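Side-chain contacts in ECL CdiI (PDB 4NTQ), which serves as the immunity protein of a contact-dependent growth inhibition system, forming a complex with the toxic RNase region of CdiA: residues N26-E31 and F78-Y83; K50-G55 and L137-S142; N94-E99 and K111-R116. All coordinates share one frame; numbering follows the deposited sequence.

In the fold
Strand 76-85 is common ground for the three contacts. Its segment 78-83 meets strand 28-35 of the other sheet in contact 1, and it lies beside strand 88-97, which carries the first half of contact 3. Those two contacts, centres about 15 Å apart and in series along the chain, are tied by probable hydrogen bonds from Thr79 OG1 to Asn94 O and from Tyr83 OH to Glu114 O. Contact 2, the pairing of helices 41-58 and 133-144, has its centre about 15 Å from that of contact 1 and is reached through Leu82 against Leu52; its sequence span encloses contact 3, centred about 19 Å away. Contacts 1 and 3 border the bound toxin chain, whereas the segments of contact 2 do not touch it.

Contact 1 (N26-E31 and F78-Y83); sequences NDYEEE and FTWVLY
Glu30 sets its carboxylate against the six-membered end of the Trp80 indole, and Tyr28 brings a ring carbon to the same corner. The backbones stand well apart, 11.3 Å between Glu30 CA and Trp80 CA, so only long side chains can bridge them. Trp80 swings its indole toward strand 28-35 with CG beside the backbone N (chi1 -71°), which puts CZ2 and CH2 foremost. Glu30 answers with a fully extended chain: OE1 reaches the indole rim in the ring plane, 3.4 Å from Trp80 CH2, while OE2 is 3.7 Å from Trp80 CZ2. Carboxylate and indole planes are turned 78° apart, so an oxygen that is probably anionic meets the slightly positive C-H edge of the aromatic system and not its electron-rich face.

Tyr28 has CG opposite the backbone N (chi1 180°), and the Tyr28 and Trp80 side chains cross at about a right angle; Tyr28 CE2 lies 4.2 Å from Trp80 CH2. Tyr28 OH lies close enough to Glu30 OE1 to suggest a hydrogen bond, but the modelled separation is improbably short and the detail is doubtful. Tyrosine suits this place because it gives both an apolar flank and a polar end. Trp129 meets both rings, Tyr28 and Trp80. In the toxin chain, Arg222 forms a salt bridge with Glu30 OE1, consistent with the buried glutamate being charged, and packs against Trp80. This is sheet-to-sheet packing between two antiparallel sheets, with an aromatic and acidic patch that forms part of the toxin-binding surface.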
loop_
_atom_site.group_PDB
_atom_site.type_symbol
_atom_site.label_atom_id
_atom_site.label_comp_id
_atom_site.label_asym_id
_atom_site.label_seq_id
_atom_site.Cartn_x
_atom_site.Cartn_y
_atom_site.Cartn_z
ATOM N N ASN B 26 -14.390 -5.020 -5.391
ATOM C CA ASN B 26 -15.297 -5.706 -6.317
ATOM C C ASN B 26 -14.746 -7.069 -6.779
ATOM O O ASN B 26 -14.656 -8.000 -5.975
ATOM C CB ASN B 26 -15.664 -4.797 -7.498
ATOM C CG ASN B 26 -16.727 -5.387 -8.368
ATOM O OD1 ASN B 26 -17.362 -6.372 -7.999
ATOM N ND2 ASN B 26 -16.933 -4.795 -9.538
ATOM N N ASP B 27 -14.377 -7.199 -8.052
ATOM C CA ASP B 27 -13.866 -8.487 -8.546
ATOM C C ASP B 27 -12.355 -8.642 -8.361
ATOM O O ASP B 27 -11.800 -9.705 -8.624
ATOM C CB ASP B 27 -14.287 -8.768 -9.999
ATOM C CG ASP B 27 -13.983 -7.602 -10.948
ATOM O OD1 ASP B 27 -13.471 -6.557 -10.482
ATOM O OD2 ASP B 27 -14.281 -7.723 -12.163
ATOM N N TYR B 28 -11.694 -7.586 -7.890
ATOM C CA TYR B 28 -10.271 -7.673 -7.598
ATOM C C TYR B 28 -10.006 -7.932 -6.112
ATOM O O TYR B 28 -10.676 -7.373 -5.233
ATOM C CB TYR B 28 -9.549 -6.408 -8.061
ATOM C CG TYR B 28 -8.055 -6.398 -7.798
ATOM C CD1 TYR B 28 -7.169 -7.034 -8.672
ATOM C CD2 TYR B 28 -7.523 -5.745 -6.676
ATOM C CE1 TYR B 28 -5.791 -7.022 -8.439
ATOM C CE2 TYR B 28 -6.146 -5.728 -6.440
ATOM C CZ TYR B 28 -5.289 -6.375 -7.321
ATOM O OH TYR B 28 -3.924 -6.363 -7.094
ATOM N N GLU B 29 -9.040 -8.801 -5.836
ATOM C CA GLU B 29 -8.515 -8.923 -4.482
ATOM C C GLU B 29 -7.009 -9.161 -4.488
ATOM O O GLU B 29 -6.454 -9.675 -5.464
ATOM C CB GLU B 29 -9.253 -9.991 -3.677
ATOM C CG GLU B 29 -8.684 -11.365 -3.755
ATOM C CD GLU B 29 -9.444 -12.340 -2.873
ATOM O OE1 GLU B 29 -9.091 -12.497 -1.663
ATOM O OE2 GLU B 29 -10.405 -12.919 -3.406
ATOM N N GLU B 30 -6.353 -8.765 -3.403
ATOM C CA GLU B 30 -4.901 -8.822 -3.327
ATOM C C GLU B 30 -4.519 -9.048 -1.891
ATOM O O GLU B 30 -5.034 -8.364 -1.013
ATOM C CB GLU B 30 -4.272 -7.507 -3.813
ATOM C CG GLU B 30 -2.757 -7.442 -3.605
ATOM C CD GLU B 30 -2.118 -6.195 -4.206
ATOM O OE1 GLU B 30 -2.628 -5.689 -5.226
ATOM O OE2 GLU B 30 -1.096 -5.728 -3.661
ATOM N N GLU B 31 -3.623 -10.008 -1.664
ATOM C CA GLU B 31 -3.150 -10.363 -0.320
ATOM C C GLU B 31 -2.239 -9.276 0.276
ATOM O O GLU B 31 -1.411 -8.691 -0.424
ATOM C CB GLU B 31 -2.412 -11.705 -0.378
ATOM C CG GLU B 31 -1.881 -12.226 0.948
ATOM C CD GLU B 31 -1.351 -13.666 0.840
ATOM O OE1 GLU B 31 -1.461 -14.272 -0.259
ATOM O OE2 GLU B 31 -0.830 -14.187 1.854
ATOM N N PHE B 78 2.536 1.889 2.860
ATOM C CA PHE B 78 1.663 1.511 1.756
ATOM C C PHE B 78 0.256 1.950 2.075
ATOM O O PHE B 78 -0.194 1.838 3.217
ATOM C CB PHE B 78 1.694 0.003 1.493
ATOM C CG PHE B 78 3.006 -0.489 0.967
ATOM C CD1 PHE B 78 3.257 -0.505 -0.393
ATOM C CD2 PHE B 78 3.992 -0.921 1.833
ATOM C CE1 PHE B 78 4.463 -0.957 -0.878
ATOM C CE2 PHE B 78 5.205 -1.368 1.352
ATOM C CZ PHE B 78 5.442 -1.384 -0.007
ATOM N N THR B 79 -0.432 2.476 1.069
ATOM C CA THR B 79 -1.812 2.880 1.237
ATOM C C THR B 79 -2.636 2.433 0.054
ATOM O O THR B 79 -2.111 2.201 -1.039
ATOM C CB THR B 79 -1.942 4.402 1.301
ATOM O OG1 THR B 79 -1.596 4.947 0.025
ATOM C CG2 THR B 79 -1.029 4.991 2.386
ATOM N N TRP B 80 -3.937 2.306 0.284
ATOM C CA TRP B 80 -4.890 2.189 -0.801
ATOM C C TRP B 80 -5.755 3.432 -0.714
ATOM O O TRP B 80 -6.262 3.764 0.361
ATOM C CB TRP B 80 -5.679 0.881 -0.701
ATOM C CG TRP B 80 -4.770 -0.302 -1.034
ATOM C CD1 TRP B 80 -3.814 -0.846 -0.229
ATOM C CD2 TRP B 80 -4.691 -1.014 -2.283
ATOM N NE1 TRP B 80 -3.162 -1.865 -0.886
ATOM C CE2 TRP B 80 -3.684 -1.992 -2.143
ATOM C CE3 TRP B 80 -5.383 -0.925 -3.503
ATOM C CZ2 TRP B 80 -3.349 -2.875 -3.171
ATOM C CZ3 TRP B 80 -5.054 -1.803 -4.520
ATOM C CH2 TRP B 80 -4.039 -2.762 -4.351
ATOM N N VAL B 81 -5.879 4.132 -1.840
ATOM C CA VAL B 81 -6.464 5.462 -1.879
ATOM C C VAL B 81 -7.759 5.473 -2.671
ATOM O O VAL B 81 -7.789 5.031 -3.823
ATOM C CB VAL B 81 -5.477 6.450 -2.523
ATOM C CG1 VAL B 81 -6.135 7.791 -2.746
ATOM C CG2 VAL B 81 -4.230 6.585 -1.656
ATOM N N LEU B 82 -8.825 5.975 -2.050
ATOM C CA LEU B 82 -10.152 5.973 -2.667
ATOM C C LEU B 82 -10.477 7.381 -3.142
ATOM O O LEU B 82 -10.353 8.339 -2.382
ATOM C CB LEU B 82 -11.214 5.508 -1.667
ATOM C CG LEU B 82 -11.357 4.006 -1.391
ATOM C CD1 LEU B 82 -10.052 3.339 -0.988
ATOM C CD2 LEU B 82 -12.398 3.781 -0.328
ATOM N N TYR B 83 -10.867 7.514 -4.405
ATOM C CA TYR B 83 -11.246 8.812 -4.923
ATOM C C TYR B 83 -12.718 8.758 -5.264
ATOM O O TYR B 83 -13.146 7.868 -5.978
ATOM C CB TYR B 83 -10.440 9.153 -6.176
ATOM C CG TYR B 83 -8.981 9.497 -5.958
ATOM C CD1 TYR B 83 -8.607 10.762 -5.504
ATOM C CD2 TYR B 83 -7.970 8.579 -6.261
ATOM C CE1 TYR B 83 -7.273 11.096 -5.327
ATOM C CE2 TYR B 83 -6.605 8.905 -6.087
ATOM C CZ TYR B 83 -6.278 10.164 -5.614
ATOM O OH TYR B 83 -4.964 10.507 -5.434
#

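Contact 2 (K50-G55 and L137-S142); sequences KSLGEG and LDFYHS
Leu52 and Tyr140 lie at the centre of a helix-helix packing in which segments 50-55 and 137-142 cross at a steep angle, their N-to-C directions 134° apart and their axes 9.9 Å from each other. The tight part is built on two buried residues, Leu52 and Phe139. Leu52 CB sits 3.8 Å from Tyr140 CD1, and beyond it Leu52 CD1 reaches 3.8 Å from Phe139 CD2, crossing the phenylalanine side chain at about a right angle. Leucine thus meets one ring with its CB and the other with a terminal methyl, while Val136, Leu143 and Leu64 help to bury it. The buried Phe139 also meets Phe2 and Trp48.

Toward solvent the contact passes to Gly53 and Tyr140, both partly exposed. At Gly53 the ring lies against the backbone: Tyr140 CE1 is 3.8 Å from Gly53 N. The ring arrives there because its CG stands anti to the backbone N (chi1 162°), directing it across to the other helix, where Leu49 and Leu56 also touch it.

Just past the contact, Ser142 OG donates a 2.8 Å hydrogen bond to Phe139 O within its own helix, the donor tilted 33° from the carbonyl plane.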
loop_
_atom_site.group_PDB
_atom_site.type_symbol
_atom_site.label_atom_id
_atom_site.label_comp_id
_atom_site.label_asym_id
_atom_site.label_seq_id
_atom_site.Cartn_x
_atom_site.Cartn_y
_atom_site.Cartn_z
ATOM N N LYS B 50 -11.911 6.865 10.350
ATOM C CA LYS B 50 -11.735 8.320 10.317
ATOM C C LYS B 50 -11.517 8.801 8.898
ATOM O O LYS B 50 -12.144 9.761 8.461
ATOM C CB LYS B 50 -10.551 8.754 11.185
ATOM C CG LYS B 50 -10.805 8.682 12.687
ATOM C CD LYS B 50 -9.603 9.216 13.468
ATOM C CE LYS B 50 -9.854 9.203 14.968
ATOM N NZ LYS B 50 -8.588 9.343 15.752
ATOM N N SER B 51 -10.637 8.105 8.179
ATOM C CA SER B 51 -10.274 8.482 6.814
ATOM C C SER B 51 -11.468 8.388 5.863
ATOM O O SER B 51 -11.633 9.218 4.980
ATOM C CB SER B 51 -9.120 7.609 6.326
ATOM O OG SER B 51 -8.756 7.938 5.003
ATOM N N LEU B 52 -12.291 7.360 6.057
ATOM C CA LEU B 52 -13.490 7.161 5.272
ATOM C C LEU B 52 -14.524 8.261 5.578
ATOM O O LEU B 52 -15.098 8.864 4.665
ATOM C CB LEU B 52 -14.053 5.763 5.530
ATOM C CG LEU B 52 -13.217 4.649 4.872
ATOM C CD1 LEU B 52 -13.589 3.278 5.416
ATOM C CD2 LEU B 52 -13.356 4.672 3.348
ATOM N N GLY B 53 -14.740 8.531 6.860
ATOM C CA GLY B 53 -15.550 9.666 7.271
ATOM C C GLY B 53 -15.177 10.975 6.577
ATOM O O GLY B 53 -16.034 11.612 5.978
ATOM N N GLU B 54 -13.905 11.365 6.629
ATOM C CA GLU B 54 -13.460 12.604 5.979
ATOM C C GLU B 54 -13.754 12.576 4.488
ATOM O O GLU B 54 -14.415 13.472 3.968
ATOM C CB GLU B 54 -11.959 12.849 6.172
ATOM C CG GLU B 54 -11.461 12.833 7.604
ATOM C CD GLU B 54 -9.944 12.938 7.681
ATOM O OE1 GLU B 54 -9.314 13.110 6.615
ATOM O OE2 GLU B 54 -9.382 12.841 8.794
ATOM N N GLY B 55 -13.262 11.546 3.803
ATOM C CA GLY B 55 -13.422 11.446 2.362
ATOM C C GLY B 55 -14.876 11.369 1.927
ATOM O O GLY B 55 -15.304 12.096 1.034
ATOM N N LEU B 137 -19.594 2.712 1.443
ATOM C CA LEU B 137 -20.448 3.045 2.570
ATOM C C LEU B 137 -20.614 1.843 3.495
ATOM O O LEU B 137 -20.466 1.970 4.708
ATOM C CB LEU B 137 -21.807 3.501 2.075
ATOM C CG LEU B 137 -21.841 4.868 1.418
ATOM C CD1 LEU B 137 -23.257 5.189 0.911
ATOM C CD2 LEU B 137 -21.351 5.908 2.415
ATOM N N ASP B 138 -20.920 0.678 2.926
ATOM C CA ASP B 138 -21.141 -0.516 3.744
ATOM C C ASP B 138 -19.885 -0.808 4.586
ATOM O O ASP B 138 -19.971 -1.017 5.798
ATOM C CB ASP B 138 -21.515 -1.727 2.877
ATOM C CG ASP B 138 -22.839 -1.539 2.125
ATOM O OD1 ASP B 138 -23.738 -0.832 2.641
ATOM O OD2 ASP B 138 -22.969 -2.098 1.008
ATOM N N PHE B 139 -18.716 -0.764 3.949
ATOM C CA PHE B 139 -17.464 -0.952 4.672
ATOM C C PHE B 139 -17.241 0.120 5.746
ATOM O O PHE B 139 -16.756 -0.168 6.834
ATOM C CB PHE B 139 -16.280 -0.961 3.706
ATOM C CG PHE B 139 -14.962 -1.248 4.369
ATOM C CD1 PHE B 139 -14.764 -2.432 5.054
ATOM C CD2 PHE B 139 -13.918 -0.344 4.278
ATOM C CE1 PHE B 139 -13.552 -2.707 5.651
ATOM C CE2 PHE B 139 -12.707 -0.597 4.873
ATOM C CZ PHE B 139 -12.518 -1.788 5.565
ATOM N N TYR B 140 -17.581 1.361 5.422
ATOM C CA TYR B 140 -17.503 2.450 6.386
ATOM C C TYR B 140 -18.415 2.173 7.586
ATOM O O TYR B 140 -17.999 2.267 8.731
ATOM C CB TYR B 140 -17.892 3.749 5.694
ATOM C CG TYR B 140 -18.268 4.892 6.610
ATOM C CD1 TYR B 140 -17.316 5.526 7.390
ATOM C CD2 TYR B 140 -19.566 5.351 6.669
ATOM C CE1 TYR B 140 -17.653 6.571 8.210
ATOM C CE2 TYR B 140 -19.912 6.414 7.479
ATOM C CZ TYR B 140 -18.956 7.018 8.251
ATOM O OH TYR B 140 -19.300 8.080 9.070
ATOM N N HIS B 141 -19.660 1.814 7.313
ATOM C CA HIS B 141 -20.603 1.468 8.374
ATOM C C HIS B 141 -20.151 0.279 9.234
ATOM O O HIS B 141 -20.372 0.270 10.448
ATOM C CB HIS B 141 -21.987 1.206 7.775
ATOM C CG HIS B 141 -22.645 2.443 7.251
ATOM N ND1 HIS B 141 -23.536 2.428 6.201
ATOM C CD2 HIS B 141 -22.537 3.738 7.633
ATOM C CE1 HIS B 141 -23.949 3.662 5.957
ATOM N NE2 HIS B 141 -23.357 4.473 6.814
ATOM N N SER B 142 -19.518 -0.719 8.620
ATOM C CA SER B 142 -19.163 -1.921 9.375
ATOM C C SER B 142 -18.027 -1.629 10.349
ATOM O O SER B 142 -17.930 -2.235 11.421
ATOM C CB SER B 142 -18.761 -3.061 8.452
ATOM O OG SER B 142 -17.582 -2.719 7.754
#

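Contact 3 (N94-E99 and K111-R116); sequences NVIFLE and KFIESR
Ile96 and Phe112 bring the two backbones closest, 7.6 Å between their CA atoms, where the irregular segment 111-116 lies against strand 88-97 of the four-stranded antiparallel sheet. No hydrogen bond joins the two; this is a loop packed on one face of a sheet, and apolar side chains do the work.

Ile96 points at the loop from its strand. Its CG1 stands opposite the carbonyl carbon (chi1 -53°), and the chain then extends, so that CD1 becomes the forward tip. That methyl touches two residues of the loop: the CB of Phe112, 4.2 Å from Ile96 CD1, and the end of Ile113. Beta-branched isoleucine is well placed in a strand, where it fills the space beside the backbone and still reaches outward with its longer branch.

Phe112 turns its ring toward the end of the strand. There Leu98, just beyond the last strand residue, brings CD2 to 4.3 Å from Phe112 CD1, a looser approach than that between the two isoleucines. Phe104 meets the Phe112 ring edge-to-face and also touches Leu98, which adds another aromatic group to this margin.

The odd-numbered strand residues serve the other side of the sheet. Val95 lays CG1 over one face of the Phe97 ring, 4.0 Å above its plane and offset toward its rim. Toxin residues pack on this face opposite the loop, Phe216 of the toxin chain on Val95 and Tyr199 of the toxin chain on Phe97.

Ile113, also in contact with Tyr83, His61 and Ala63, bends its longer branch (chi2 -45°) to meet Ile96 crosswise, and the two methyl tips, Ile113 CD1 and Ile96 CD1, come within 3.6 Å.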
loop_
_atom_site.group_PDB
_atom_site.type_symbol
_atom_site.label_atom_id
_atom_site.label_comp_id
_atom_site.label_asym_id
_atom_site.label_seq_id
_atom_site.Cartn_x
_atom_site.Cartn_y
_atom_site.Cartn_z
ATOM N N ASN B 94 -0.846 3.405 -3.516
ATOM C CA ASN B 94 0.229 4.394 -3.547
ATOM C C ASN B 94 1.113 4.235 -2.354
ATOM O O ASN B 94 0.630 3.971 -1.251
ATOM C CB ASN B 94 -0.335 5.829 -3.604
ATOM C CG ASN B 94 -1.174 6.072 -4.847
ATOM O OD1 ASN B 94 -1.049 5.352 -5.845
ATOM N ND2 ASN B 94 -2.035 7.082 -4.800
ATOM N N VAL B 95 2.414 4.365 -2.577
ATOM C CA VAL B 95 3.373 4.386 -1.486
ATOM C C VAL B 95 3.630 5.829 -1.107
ATOM O O VAL B 95 3.993 6.640 -1.966
ATOM C CB VAL B 95 4.705 3.768 -1.896
ATOM C CG1 VAL B 95 5.721 3.950 -0.801
ATOM C CG2 VAL B 95 4.527 2.312 -2.217
ATOM N N ILE B 96 3.443 6.155 0.167
ATOM C CA ILE B 96 3.754 7.488 0.645
ATOM C C ILE B 96 5.161 7.564 1.237
ATOM O O ILE B 96 5.440 6.950 2.261
ATOM C CB ILE B 96 2.784 7.933 1.716
ATOM C CG1 ILE B 96 1.345 7.789 1.238
ATOM C CG2 ILE B 96 3.057 9.362 2.073
ATOM C CD1 ILE B 96 0.375 8.556 2.100
ATOM N N PHE B 97 6.037 8.338 0.601
ATOM C CA PHE B 97 7.415 8.478 1.067
ATOM C C PHE B 97 7.558 9.565 2.116
ATOM O O PHE B 97 7.085 10.677 1.928
ATOM C CB PHE B 97 8.350 8.755 -0.105
ATOM C CG PHE B 97 8.645 7.542 -0.923
ATOM C CD1 PHE B 97 9.444 6.536 -0.414
ATOM C CD2 PHE B 97 8.115 7.399 -2.189
ATOM C CE1 PHE B 97 9.713 5.404 -1.160
ATOM C CE2 PHE B 97 8.378 6.270 -2.937
ATOM C CZ PHE B 97 9.174 5.273 -2.426
ATOM N N LEU B 98 8.208 9.237 3.229
ATOM C CA LEU B 98 8.327 10.167 4.345
ATOM C C LEU B 98 9.747 10.255 4.899
ATOM O O LEU B 98 9.950 10.773 6.003
ATOM C CB LEU B 98 7.381 9.742 5.468
ATOM C CG LEU B 98 5.992 9.286 5.031
ATOM C CD1 LEU B 98 5.294 8.597 6.185
ATOM C CD2 LEU B 98 5.193 10.476 4.548
ATOM N N GLU B 99 10.713 9.735 4.143
ATOM C CA GLU B 99 12.095 9.647 4.602
ATOM C C GLU B 99 12.617 11.026 4.948
ATOM O O GLU B 99 13.335 11.197 5.939
ATOM C CB GLU B 99 12.971 8.986 3.538
ATOM N N LYS B 111 -4.144 14.534 4.039
ATOM C CA LYS B 111 -3.380 15.697 3.578
ATOM C C LYS B 111 -2.175 15.288 2.726
ATOM O O LYS B 111 -1.680 16.081 1.931
ATOM C CB LYS B 111 -2.888 16.553 4.758
ATOM C CG LYS B 111 -3.974 17.214 5.596
ATOM C CD LYS B 111 -4.838 18.157 4.765
ATOM C CE LYS B 111 -4.030 19.326 4.196
ATOM N NZ LYS B 111 -4.869 20.249 3.360
ATOM N N PHE B 112 -1.701 14.053 2.894
ATOM C CA PHE B 112 -0.478 13.619 2.210
ATOM C C PHE B 112 -0.784 13.031 0.843
ATOM O O PHE B 112 0.093 12.561 0.132
ATOM C CB PHE B 112 0.317 12.646 3.091
ATOM C CG PHE B 112 0.890 13.292 4.319
ATOM C CD1 PHE B 112 2.248 13.586 4.401
ATOM C CD2 PHE B 112 0.067 13.644 5.378
ATOM C CE1 PHE B 112 2.778 14.202 5.533
ATOM C CE2 PHE B 112 0.583 14.262 6.512
ATOM C CZ PHE B 112 1.948 14.542 6.591
ATOM N N ILE B 113 -2.052 13.086 0.486
ATOM C CA ILE B 113 -2.543 12.512 -0.753
ATOM C C ILE B 113 -3.013 13.658 -1.610
ATOM O O ILE B 113 -3.734 14.532 -1.112
ATOM C CB ILE B 113 -3.782 11.632 -0.476
ATOM C CG1 ILE B 113 -3.377 10.377 0.307
ATOM C CG2 ILE B 113 -4.508 11.305 -1.773
ATOM C CD1 ILE B 113 -2.129 9.687 -0.234
ATOM N N GLU B 114 -2.634 13.678 -2.882
ATOM C CA GLU B 114 -3.115 14.753 -3.726
ATOM C C GLU B 114 -4.141 14.239 -4.712
ATOM O O GLU B 114 -4.466 13.048 -4.715
ATOM C CB GLU B 114 -1.968 15.474 -4.421
ATOM C CG GLU B 114 -1.255 14.666 -5.468
ATOM C CD GLU B 114 0.006 15.357 -5.924
ATOM O OE1 GLU B 114 0.411 16.350 -5.268
ATOM O OE2 GLU B 114 0.587 14.913 -6.936
ATOM N N SER B 115 -4.653 15.140 -5.543
ATOM C CA SER B 115 -5.794 14.825 -6.381
ATOM C C SER B 115 -5.428 13.723 -7.351
ATOM O O SER B 115 -4.255 13.386 -7.503
ATOM C CB SER B 115 -6.317 16.075 -7.097
ATOM O OG SER B 115 -5.809 16.165 -8.412
ATOM N N ARG B 116 -6.442 13.163 -7.994
ATOM C CA ARG B 116 -6.299 11.929 -8.753
ATOM C C ARG B 116 -5.668 12.144 -10.114
ATOM O O ARG B 116 -6.031 13.075 -10.822
ATOM C CB ARG B 116 -7.679 11.290 -8.943
ATOM C CG ARG B 116 -7.730 10.156 -9.958
ATOM C CD ARG B 116 -9.124 9.521 -9.955
ATOM N NE ARG B 116 -9.286 8.521 -11.008
ATOM C CZ ARG B 116 -10.048 8.684 -12.085
ATOM N NH1 ARG B 116 -10.728 9.813 -12.264
ATOM N NH2 ARG B 116 -10.120 7.717 -12.990
#